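Side-chain contacts in yncA (Salmonella typhimurium, PDB 3DR6), which is a putative GNAT-family acetyltransferase that probably transfers an acetyl group from acetyl-CoA to an acceptor: residues N127-S130 and I131-H134; L104-L107 and I108-A111. All coordinates share one frame; numbering follows the deposited sequence. Where two conformers were deposited one is given.

Overall arrangement
Both contacts are short-range: contact 2 lies within helix 99-113, and contact 1, further along the chain, at the capped start of helix 128-135. The two helices are joined through strand 118-124 of the mixed sheet, and the centres of the contacts lie about 17 Å apart. They nevertheless touch, because Leu104 of contact 2 reaches contact 1 with its CD2, 3.5 Å from NE2 of His134 and 3.9 Å from CD2 of Leu133. His86 on strand 83-90 also meets both, through His134 and through Leu104 and Leu107. Contact 2 lies further along the helix whose N-terminal end, as in other GNAT enzymes, probably faces the acetyl-CoA pyrophosphate.

Contact 1 (N127-S130 and I131-H134); sequences NAAS and IRLH
Ser130 O takes two hydrogen bonds from His134, one from the backbone N at 2.9 Å and one from the ring ND1 at 2.7 Å. The two donors approach from opposite faces of the carbonyl plane: N is tilted 22° from it, whereas ND1 stands 45° out of it. On the imidazole side the oxygen lies in the ring plane, as suits an N-H donor. With CG beside its own backbone N (chi1 -76°), the ring folds back along the helix toward the preceding turn. The Ser130 hydroxyl comes close too, OG being 3.3 Å from CE1.

Main-chain i to i+4 bonds link Asn127 O to Ile131 N, Ala128 O to Arg132 N and Ala129 O to Leu133 N. The helix start is closed by the N-cap Asn127, whose OD1 accepts from Ser130 N at 3.0 Å, with the donor well above the amide plane.

Ile131 CG1, set beside its own backbone N, packs closely on Asn127 O, 3.3 Å away. The Arg132 chain bends at chi3 and turns its guanidinium back over the first turn, where one face looks onto Ala128 O and NH2 passes 3.8 Å from Ala129 CA.

Helix 128-135 of this GNAT fold packs here on strand 118-124 (Ser130 and His134 on Ile123) and, through Leu133 and His134, on helix 99-113. Because ND1 donates to a carbonyl, it carries a proton. NE2 of the same ring is hydrogen-bonded to NE2 of His86, and the ring meets Phe139 edge-to-face. With both nitrogens hydrogen-bonded, this buried histidine should be limited in rotation.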
loop_
_atom_site.group_PDB
_atom_site.type_symbol
_atom_site.label_atom_id
_atom_site.label_comp_id
_atom_site.label_asym_id
_atom_site.label_seq_id
_atom_site.Cartn_x
_atom_site.Cartn_y
_atom_site.Cartn_z
ATOM N N ASN C 127 -16.587 3.150 9.757
ATOM C CA ASN C 127 -16.424 2.364 10.998
ATOM C C ASN C 127 -15.977 3.242 12.178
ATOM O O ASN C 127 -14.794 3.267 12.582
ATOM C CB ASN C 127 -15.488 1.167 10.773
ATOM C CG ASN C 127 -15.520 0.148 11.913
ATOM O OD1 ASN C 127 -16.013 0.414 13.018
ATOM N ND2 ASN C 127 -14.953 -1.009 11.654
ATOM N N ALA C 128 -16.941 3.980 12.707
ATOM C CA ALA C 128 -16.711 4.906 13.801
ATOM C C ALA C 128 -16.167 4.203 15.047
ATOM O O ALA C 128 -15.301 4.753 15.735
ATOM C CB ALA C 128 -17.997 5.686 14.109
ATOM N N ALA C 129 -16.647 2.989 15.321
ATOM C CA ALA C 129 -16.182 2.221 16.488
ATOM C C ALA C 129 -14.691 1.912 16.408
ATOM O O ALA C 129 -13.977 2.021 17.412
ATOM C CB ALA C 129 -16.971 0.928 16.644
ATOM N N SER C 130 -14.235 1.491 15.224
ATOM C CA SER C 130 -12.814 1.201 15.027
ATOM C C SER C 130 -11.961 2.479 15.143
ATOM O O SER C 130 -10.874 2.467 15.732
ATOM C CB SER C 130 -12.576 0.497 13.684
ATOM O OG SER C 130 -11.188 0.205 13.534
ATOM N N ILE C 131 -12.467 3.579 14.592
ATOM C CA ILE C 131 -11.795 4.867 14.704
ATOM C C ILE C 131 -11.608 5.279 16.174
ATOM O O ILE C 131 -10.518 5.696 16.581
ATOM C CB ILE C 131 -12.535 5.925 13.851
ATOM C CG1 ILE C 131 -12.379 5.525 12.365
ATOM C CG2 ILE C 131 -12.008 7.346 14.144
ATOM C CD1 ILE C 131 -13.213 6.350 11.381
ATOM N N ARG C 132 -12.669 5.122 16.964
ATOM C CA ARG C 132 -12.617 5.412 18.413
ATOM C C ARG C 132 -11.596 4.540 19.147
ATOM O O ARG C 132 -10.819 5.041 19.982
ATOM C CB ARG C 132 -14.031 5.229 18.999
ATOM C CG ARG C 132 -14.214 5.534 20.482
ATOM C CD ARG C 132 -15.724 5.385 20.876
ATOM N NE ARG C 132 -16.617 5.681 19.743
ATOM C CZ ARG C 132 -17.499 4.833 19.198
ATOM N NH1 ARG C 132 -18.229 5.215 18.149
ATOM N NH2 ARG C 132 -17.674 3.611 19.698
ATOM N N LEU C 133 -11.598 3.248 18.829
ATOM C CA LEU C 133 -10.704 2.287 19.446
ATOM C C LEU C 133 -9.269 2.700 19.139
ATOM O O LEU C 133 -8.412 2.713 20.003
ATOM C CB LEU C 133 -10.990 0.883 18.903
ATOM C CG LEU C 133 -10.149 -0.307 19.394
ATOM C CD1 LEU C 133 -10.908 -1.616 19.238
ATOM C CD2 LEU C 133 -8.786 -0.386 18.694
ATOM N N HIS C 134 -9.005 3.035 17.884
ATOM C CA HIS C 134 -7.661 3.463 17.520
ATOM C C HIS C 134 -7.221 4.784 18.166
ATOM O O HIS C 134 -6.075 4.893 18.608
ATOM C CB HIS C 134 -7.538 3.498 15.981
ATOM C CG HIS C 134 -7.395 2.137 15.373
ATOM N ND1 HIS C 134 -8.474 1.334 15.066
ATOM C CD2 HIS C 134 -6.295 1.447 14.996
ATOM C CE1 HIS C 134 -8.042 0.194 14.557
ATOM N NE2 HIS C 134 -6.725 0.248 14.483
#

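Contact 2 (L104-L107 and I108-A111); sequences LSRL and IDEA
Arg106 and Glu110, one turn apart on the helix of the beta-alpha-beta unit 83-90, 99-113, 118-124 in this GNAT fold, form a side-on salt bridge. Both donors converge on OE2: NE at 2.9 Å and NH2 at 3.1 Å. That oxygen lies within 3° of the guanidinium plane, but the carboxylate is turned 55° against it. NE meets the anti lone pair of OE2, while NH2 comes from above the carboxylate plane. Each chain is bent at chi2, which brings the two ends together across the turn. OE2 has a further salt-bridge partner in Arg113, and the Arg106 guanidinium makes a cation-pi contact with Phe8, so each charged group has a second partner.

Ile108 points its CG1 branch back along the helix, CD1 lying 4.2 Å from CG of Leu104. This apolar pair rests on the sheet, both residues touching Met119 of strand 118-124. Leu107 packs on His86 as Leu104 does, and also on Leu57 of strand 56-61.

Along another side of the helix the Asp109 carboxylate reaches back and the Ser105 hydroxyl forward, and a water lies between them. Its link to Ser105 is doubtful, since it holds for one of two conformers of that residue. The bond on the other side is firm: the water donates to Asp109 OD2 at 2.8 Å.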
loop_
_atom_site.group_PDB
_atom_site.type_symbol
_atom_site.label_atom_id
_atom_site.label_comp_id
_atom_site.label_asym_id
_atom_site.label_seq_id
_atom_site.Cartn_x
_atom_site.Cartn_y
_atom_site.Cartn_z
ATOM N N LEU C 104 -4.665 -5.450 19.876
ATOM C CA LEU C 104 -3.924 -4.375 19.217
ATOM C C LEU C 104 -2.819 -3.817 20.128
ATOM O O LEU C 104 -1.711 -3.558 19.663
ATOM C CB LEU C 104 -4.862 -3.278 18.688
ATOM C CG LEU C 104 -4.165 -2.147 17.917
ATOM C CD1 LEU C 104 -3.245 -2.665 16.793
ATOM C CD2 LEU C 104 -5.218 -1.169 17.353
ATOM N N SER C 105 -3.127 -3.668 21.418
ATOM C CA SER C 105 -2.139 -3.179 22.391
ATOM C C SER C 105 -0.925 -4.107 22.437
ATOM O O SER C 105 0.216 -3.660 22.322
ATOM C CB SER C 105 -2.757 -3.021 23.787
ATOM O OG SER C 105 -1.891 -2.297 24.645
ATOM N N ARG C 106 -1.181 -5.406 22.564
ATOM C CA ARG C 106 -0.106 -6.405 22.566
ATOM C C ARG C 106 0.707 -6.358 21.252
ATOM O O ARG C 106 1.954 -6.395 21.272
ATOM C CB ARG C 106 -0.661 -7.801 22.819
ATOM C CG ARG C 106 0.380 -8.934 22.725
ATOM C CD ARG C 106 1.532 -8.808 23.754
ATOM N NE ARG C 106 2.578 -9.798 23.474
ATOM C CZ ARG C 106 2.520 -11.087 23.835
ATOM N NH1 ARG C 106 1.474 -11.572 24.507
ATOM N NH2 ARG C 106 3.516 -11.905 23.522
ATOM N N LEU C 107 0.001 -6.235 20.126
ATOM C CA LEU C 107 0.629 -6.133 18.802
ATOM C C LEU C 107 1.635 -4.978 18.713
ATOM O O LEU C 107 2.742 -5.131 18.185
ATOM C CB LEU C 107 -0.452 -5.966 17.726
ATOM C CG LEU C 107 -0.059 -6.361 16.315
ATOM C CD1 LEU C 107 0.263 -7.889 16.246
ATOM C CD2 LEU C 107 -1.160 -5.941 15.332
ATOM N N ILE C 108 1.239 -3.835 19.254
ATOM C CA ILE C 108 2.076 -2.631 19.261
ATOM C C ILE C 108 3.400 -2.886 19.989
ATOM O O ILE C 108 4.451 -2.451 19.539
ATOM C CB ILE C 108 1.332 -1.450 19.914
ATOM C CG1 ILE C 108 0.233 -0.933 18.987
ATOM C CG2 ILE C 108 2.294 -0.315 20.284
ATOM C CD1 ILE C 108 -0.883 -0.157 19.712
ATOM N N ASP C 109 3.326 -3.612 21.101
ATOM C CA ASP C 109 4.498 -3.999 21.870
ATOM C C ASP C 109 5.434 -4.838 21.021
ATOM O O ASP C 109 6.646 -4.628 21.046
ATOM C CB ASP C 109 4.077 -4.835 23.080
ATOM C CG ASP C 109 3.347 -4.028 24.129
ATOM O OD1 ASP C 109 3.513 -2.797 24.176
ATOM O OD2 ASP C 109 2.603 -4.651 24.921
ATOM N N GLU C 110 4.857 -5.780 20.270
ATOM C CA GLU C 110 5.634 -6.660 19.396
ATOM C C GLU C 110 6.265 -5.857 18.278
ATOM O O GLU C 110 7.405 -6.104 17.923
ATOM C CB GLU C 110 4.793 -7.820 18.841
ATOM C CG GLU C 110 4.276 -8.814 19.904
ATOM C CD GLU C 110 5.370 -9.430 20.774
ATOM O OE1 GLU C 110 6.512 -9.639 20.282
ATOM O OE2 GLU C 110 5.079 -9.704 21.961
ATOM N N ALA C 111 5.537 -4.870 17.753
ATOM C CA ALA C 111 6.079 -3.973 16.730
ATOM C C ALA C 111 7.329 -3.220 17.234
ATOM O O ALA C 111 8.342 -3.157 16.538
ATOM C CB ALA C 111 4.987 -2.998 16.223
HETATM O O HOH W 1 -0.033 -4.674 25.779
#